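Local coordinates for ABC transporter substrate binding protein (Ribose) (Agrobacterium vitis, PDB 4WUT), which probably serves as the sugar-binding component of an ABC transporter and is seen here holding beta-D-fucopyranose between its two lobes, at residues A[129-134]-A[268-273]; A[275-280]-A[285-290]. All coordinates share one frame; numbering follows the deposited sequence.

In the fold
Both contacts use helix 267-282, which packs on the sheet of one lobe of the periplasmic binding protein fold and is followed by a loop into strand 290-298. Interaction 1 (129-134 with 268-273) is buried, its centre about 9 Å from the centre of the chain, and sets the start of this helix against the end of strand 127-130. Interaction 2 (275-280 with 285-290) lies about two turns further on, at the surface, about 21 Å from the chain centre. The two centres are about 13 Å apart. Interaction 1 is the one near the sugar: the side chain of Met270 is about 6 Å from the bound beta-D-fucopyranose, whereas interaction 2 lies away from the pocket.

Interaction 1 (A[129-134]-A[268-273]); sequences LATDNK and YQMGEK
Leu129 and Lys273 meet at about a right angle, the CD2 branch of the leucine butting against the root of the lysine. From Leu129 CD2 it is 3.5 Å to Lys273 C and 3.6 Å to Lys273 CB, so the methyl touches main chain and side chain together. Lys273 takes part through its aliphatic base: CG, anti to the backbone N (chi1 -169°), lies 3.7 Å from Leu129 CD2, and the extended chain then carries its amine away. One turn earlier, Met270, a selenomethionine, reaches across to Thr131, the two side chains approaching at an oblique angle. Its CG is anti to the carbonyl carbon (chi1 -69°) and the chain runs on extended, which brings the terminal methyl CE into van der Waals contact with Thr131 OG1 at 3.8 Å. That hydroxyl has its polar partner elsewhere, in a hydrogen bond with Gln265 OE1. No hydrogen bond joins the two segments. Leu129 also touches Ile291, Val111 and Ile113 on the flanking strands, while Met270 rests on Thr293. Helix-on-sheet packing of this kind belongs to the periplasmic binding protein fold, here close to the sugar pocket that includes Gln265.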
loop_
_atom_site.group_PDB
_atom_site.type_symbol
_atom_site.label_atom_id
_atom_site.label_comp_id
_atom_site.label_asym_id
_atom_site.label_seq_id
_atom_site.Cartn_x
_atom_site.Cartn_y
_atom_site.Cartn_z
ATOM N N LEU A 129 -8.820 3.914 -7.494
ATOM C CA LEU A 129 -7.796 3.119 -8.175
ATOM C C LEU A 129 -6.906 2.476 -7.134
ATOM O O LEU A 129 -6.287 3.175 -6.336
ATOM C CB LEU A 129 -6.906 4.003 -9.053
ATOM C CG LEU A 129 -7.470 4.739 -10.260
ATOM C CD1 LEU A 129 -8.334 5.907 -9.846
ATOM C CD2 LEU A 129 -6.337 5.221 -11.148
ATOM N N ALA A 130 -6.837 1.163 -7.120
ATOM C CA ALA A 130 -6.106 0.466 -6.076
ATOM C C ALA A 130 -5.914 -0.997 -6.419
ATOM O O ALA A 130 -6.598 -1.567 -7.294
ATOM C CB ALA A 130 -6.848 0.594 -4.728
ATOM N N THR A 131 -4.971 -1.612 -5.724
ATOM C CA THR A 131 -4.885 -3.067 -5.665
ATOM C C THR A 131 -6.204 -3.658 -5.151
ATOM O O THR A 131 -6.856 -3.072 -4.294
ATOM C CB THR A 131 -3.750 -3.490 -4.726
ATOM O OG1 THR A 131 -2.527 -2.936 -5.201
ATOM C CG2 THR A 131 -3.616 -5.004 -4.603
ATOM N N ASP A 132 -6.624 -4.793 -5.684
ATOM C CA ASP A 132 -7.634 -5.585 -5.014
ATOM C C ASP A 132 -6.986 -6.219 -3.799
ATOM O O ASP A 132 -6.407 -7.310 -3.864
ATOM C CB ASP A 132 -8.179 -6.655 -5.961
ATOM C CG ASP A 132 -9.202 -7.556 -5.312
ATOM O OD1 ASP A 132 -9.317 -7.583 -4.071
ATOM O OD2 ASP A 132 -9.903 -8.277 -6.057
ATOM N N ASN A 133 -7.018 -5.498 -2.680
ATOM C CA ASN A 133 -6.220 -5.911 -1.527
ATOM C C ASN A 133 -6.602 -7.244 -0.892
ATOM O O ASN A 133 -5.738 -7.980 -0.410
ATOM C CB ASN A 133 -6.137 -4.799 -0.487
ATOM C CG ASN A 133 -5.169 -3.746 -0.902
ATOM O OD1 ASN A 133 -3.963 -3.985 -0.913
ATOM N ND2 ASN A 133 -5.676 -2.608 -1.336
ATOM N N LYS A 134 -7.885 -7.564 -0.871
ATOM C CA LYS A 134 -8.292 -8.874 -0.382
ATOM C C LYS A 134 -7.655 -9.953 -1.238
ATOM O O LYS A 134 -7.068 -10.896 -0.701
ATOM C CB LYS A 134 -9.807 -9.005 -0.379
ATOM C CG LYS A 134 -10.317 -10.402 -0.013
ATOM C CD LYS A 134 -11.831 -10.479 -0.109
ATOM C CE LYS A 134 -12.313 -11.922 -0.014
ATOM N NZ LYS A 134 -13.629 -12.101 -0.674
ATOM N N TYR A 268 3.108 3.132 -9.789
ATOM C CA TYR A 268 3.242 4.122 -10.849
ATOM C C TYR A 268 1.895 4.349 -11.520
ATOM O O TYR A 268 1.523 5.482 -11.766
ATOM C CB TYR A 268 4.276 3.641 -11.866
ATOM C CG TYR A 268 4.601 4.576 -13.008
ATOM C CD1 TYR A 268 3.825 4.596 -14.154
ATOM C CD2 TYR A 268 5.719 5.395 -12.963
ATOM C CE1 TYR A 268 4.148 5.426 -15.228
ATOM C CE2 TYR A 268 6.042 6.225 -14.015
ATOM C CZ TYR A 268 5.258 6.241 -15.136
ATOM O OH TYR A 268 5.590 7.072 -16.190
ATOM N N GLN A 269 1.176 3.266 -11.816
ATOM C CA GLN A 269 -0.123 3.362 -12.465
ATOM C C GLN A 269 -1.133 4.157 -11.623
ATOM O O GLN A 269 -1.914 4.933 -12.163
ATOM C CB GLN A 269 -0.691 1.967 -12.783
ATOM C CG GLN A 269 -1.911 2.059 -13.687
ATOM C CD GLN A 269 -2.646 0.735 -13.943
ATOM O OE1 GLN A 269 -2.184 -0.359 -13.584
ATOM N NE2 GLN A 269 -3.815 0.847 -14.568
HETATM N N MSE A 270 -1.111 3.988 -10.301
HETATM C CA MSE A 270 -2.032 4.734 -9.457
HETATM C C MSE A 270 -1.828 6.227 -9.654
HETATM O O MSE A 270 -2.792 7.001 -9.740
HETATM C CB MSE A 270 -1.832 4.370 -7.988
HETATM C CG MSE A 270 -2.257 2.952 -7.629
HETATM SE SE MSE A 270 -1.905 2.610 -5.740
HETATM C CE MSE A 270 -1.617 0.697 -5.822
ATOM N N GLY A 271 -0.571 6.650 -9.715
ATOM C CA GLY A 271 -0.265 8.046 -9.941
ATOM C C GLY A 271 -0.627 8.497 -11.351
ATOM O O GLY A 271 -1.279 9.518 -11.527
ATOM N N GLU A 272 -0.207 7.741 -12.371
ATOM C CA GLU A 272 -0.418 8.164 -13.745
ATOM C C GLU A 272 -1.909 8.164 -14.090
ATOM O O GLU A 272 -2.446 9.173 -14.569
ATOM C CB GLU A 272 0.346 7.254 -14.713
ATOM C CG GLU A 272 0.494 7.823 -16.116
ATOM C CD GLU A 272 1.100 6.830 -17.083
ATOM O OE1 GLU A 272 0.940 5.610 -16.866
ATOM O OE2 GLU A 272 1.738 7.276 -18.059
ATOM N N LYS A 273 -2.577 7.040 -13.841
ATOM C CA LYS A 273 -4.002 6.936 -14.161
ATOM C C LYS A 273 -4.859 7.723 -13.183
ATOM O O LYS A 273 -5.968 8.150 -13.516
ATOM C CB LYS A 273 -4.475 5.486 -14.211
ATOM C CG LYS A 273 -5.879 5.372 -14.793
ATOM C CD LYS A 273 -6.121 4.076 -15.489
ATOM C CE LYS A 273 -7.556 4.058 -16.012
ATOM N NZ LYS A 273 -7.768 3.068 -17.095
#

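Interaction 2 (A[275-280]-A[285-290])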
loop_
_atom_site.group_PDB
_atom_site.type_symbol
_atom_site.label_atom_id
_atom_site.label_comp_id
_atom_site.label_asym_id
_atom_site.label_seq_id
_atom_site.Cartn_x
_atom_site.Cartn_y
_atom_site.Cartn_z
ATOM N N VAL A 275 -4.056 10.788 -12.067
ATOM C CA VAL A 275 -4.058 12.116 -12.653
ATOM C C VAL A 275 -4.865 12.103 -13.970
ATOM O O VAL A 275 -5.680 12.990 -14.226
ATOM C CB VAL A 275 -2.614 12.646 -12.848
ATOM C CG1 VAL A 275 -2.605 13.878 -13.720
ATOM C CG2 VAL A 275 -1.980 12.967 -11.505
ATOM N N ASP A 276 -4.691 11.079 -14.791
ATOM C CA ASP A 276 -5.428 11.049 -16.044
ATOM C C ASP A 276 -6.940 10.973 -15.799
ATOM O O ASP A 276 -7.726 11.532 -16.578
ATOM C CB ASP A 276 -4.942 9.919 -16.949
ATOM C CG ASP A 276 -3.599 10.243 -17.611
ATOM O OD1 ASP A 276 -3.286 11.442 -17.799
ATOM O OD2 ASP A 276 -2.851 9.305 -17.945
ATOM N N THR A 277 -7.345 10.325 -14.713
ATOM C CA THR A 277 -8.774 10.205 -14.403
ATOM C C THR A 277 -9.327 11.570 -13.998
ATOM O O THR A 277 -10.425 11.971 -14.409
ATOM C CB THR A 277 -9.023 9.151 -13.296
ATOM O OG1 THR A 277 -8.610 7.854 -13.775
ATOM C CG2 THR A 277 -10.484 9.112 -12.917
ATOM N N LEU A 278 -8.560 12.288 -13.186
ATOM C CA LEU A 278 -8.955 13.646 -12.819
ATOM C C LEU A 278 -9.018 14.572 -14.034
ATOM O O LEU A 278 -9.928 15.379 -14.147
ATOM C CB LEU A 278 -8.018 14.208 -11.760
ATOM C CG LEU A 278 -8.245 13.592 -10.379
ATOM C CD1 LEU A 278 -7.092 13.978 -9.437
ATOM C CD2 LEU A 278 -9.614 13.976 -9.778
ATOM N N LEU A 279 -8.067 14.435 -14.958
ATOM C CA LEU A 279 -8.079 15.248 -16.169
ATOM C C LEU A 279 -9.348 14.979 -16.983
ATOM O O LEU A 279 -9.927 15.897 -17.548
ATOM C CB LEU A 279 -6.828 14.983 -17.013
ATOM C CG LEU A 279 -5.522 15.492 -16.384
ATOM C CD1 LEU A 279 -4.330 15.027 -17.189
ATOM C CD2 LEU A 279 -5.536 17.017 -16.259
ATOM N N LYS A 280 -9.787 13.723 -17.028
ATOM C CA LYS A 280 -11.044 13.388 -17.693
ATOM C C LYS A 280 -12.229 14.037 -16.984
ATOM O O LYS A 280 -13.096 14.624 -17.612
ATOM C CB LYS A 280 -11.256 11.876 -17.736
ATOM C CG LYS A 280 -10.366 11.131 -18.713
ATOM C CD LYS A 280 -10.692 9.650 -18.665
ATOM C CE LYS A 280 -9.797 8.842 -19.586
ATOM N NZ LYS A 280 -10.567 8.386 -20.762
ATOM N N GLU A 285 -15.916 14.380 -18.625
ATOM C CA GLU A 285 -16.022 13.083 -19.266
ATOM C C GLU A 285 -16.355 11.971 -18.264
ATOM O O GLU A 285 -16.140 12.142 -17.049
ATOM C CB GLU A 285 -14.712 12.736 -19.969
ATOM C CG GLU A 285 -14.281 13.702 -21.063
ATOM C CD GLU A 285 -12.959 13.304 -21.707
ATOM O OE1 GLU A 285 -12.452 12.213 -21.390
ATOM O OE2 GLU A 285 -12.438 14.081 -22.542
ATOM N N LYS A 286 -16.798 10.821 -18.786
ATOM C CA LYS A 286 -17.162 9.661 -17.996
ATOM C C LYS A 286 -15.894 8.934 -17.672
ATOM O O LYS A 286 -14.995 8.857 -18.511
ATOM C CB LYS A 286 -18.046 8.718 -18.822
ATOM C CG LYS A 286 -19.367 9.301 -19.254
ATOM C CD LYS A 286 -20.359 9.251 -18.131
ATOM C CE LYS A 286 -21.732 8.906 -18.651
ATOM N NZ LYS A 286 -22.253 9.944 -19.567
ATOM N N VAL A 287 -15.820 8.389 -16.461
ATOM C CA VAL A 287 -14.677 7.591 -16.045
ATOM C C VAL A 287 -15.146 6.276 -15.442
ATOM O O VAL A 287 -16.293 6.129 -15.042
ATOM C CB VAL A 287 -13.787 8.319 -15.014
ATOM C CG1 VAL A 287 -13.295 9.647 -15.583
ATOM C CG2 VAL A 287 -14.532 8.500 -13.689
ATOM N N GLU A 288 -14.254 5.306 -15.402
ATOM C CA GLU A 288 -14.523 4.026 -14.758
ATOM C C GLU A 288 -14.346 4.211 -13.254
ATOM O O GLU A 288 -13.276 4.626 -12.795
ATOM C CB GLU A 288 -13.526 3.004 -15.281
ATOM C CG GLU A 288 -13.783 1.576 -14.883
ATOM C CD GLU A 288 -12.808 0.623 -15.566
ATOM O OE1 GLU A 288 -12.046 1.067 -16.461
ATOM O OE2 GLU A 288 -12.797 -0.571 -15.205
ATOM N N LYS A 289 -15.376 3.908 -12.476
ATOM C CA LYS A 289 -15.331 4.270 -11.056
ATOM C C LYS A 289 -14.414 3.380 -10.226
ATOM O O LYS A 289 -13.808 3.842 -9.269
ATOM C CB LYS A 289 -16.738 4.291 -10.453
ATOM C CG LYS A 289 -16.744 4.904 -9.063
ATOM C CD LYS A 289 -18.154 5.197 -8.569
ATOM C CE LYS A 289 -18.194 6.380 -7.612
ATOM N NZ LYS A 289 -17.160 6.262 -6.603
ATOM N N PHE A 290 -14.280 2.115 -10.589
ATOM C CA PHE A 290 -13.444 1.213 -9.831
ATOM C C PHE A 290 -12.406 0.617 -10.757
ATOM O O PHE A 290 -12.733 -0.050 -11.725
ATOM C CB PHE A 290 -14.293 0.163 -9.120
ATOM C CG PHE A 290 -15.222 0.760 -8.088
ATOM C CD1 PHE A 290 -14.709 1.289 -6.910
ATOM C CD2 PHE A 290 -16.580 0.819 -8.298
ATOM C CE1 PHE A 290 -15.538 1.850 -5.951
ATOM C CE2 PHE A 290 -17.418 1.387 -7.336
ATOM C CZ PHE A 290 -16.886 1.904 -6.164
HETATM O O HOH W 1 -13.400 9.094 -20.785
#
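Lys280 and Glu285 face each other where helix 267-282 gives way to the loop leading to strand 290-298, a helix-to-strand connection at the surface of this periplasmic binding protein fold. The link between the backbones is Glu285 N to Lys280 O, 3.0 Å and fairly straight at 163°. The two side chains cross at about a right angle. Glu285 has CG anti to its carbonyl carbon (chi1 -60°) and then runs extended, which lays OE1 over the aliphatic part of the lysine, 3.6 Å from Lys280 CG. Lys280 is extended as far as CE and bends only at its last torsion (chi4 -107°), leaving NZ 4.3 Å from Glu285 OE1, too far for a salt bridge. Their opposite charges probably still attract.

Val287 sets its CG1 against the helix, 3.7 Å from Lys280 CB and 3.9 Å from Thr277 CG2. Thr277 presents CG2, anti to its backbone N, while OG1 hydrogen-bonds Lys273 O one turn back. Further along the loop, Lys289 ties the segment to Tyr125, by a hydrogen bond from NZ to Tyr125 O and a cation-pi contact with its ring. A water gathers the polar ends: it accepts from Lys280 NZ, donates weakly to Glu285 OE1, and donates to Lys286 O, with 2.8 Å between the water oxygen and that carbonyl oxygen.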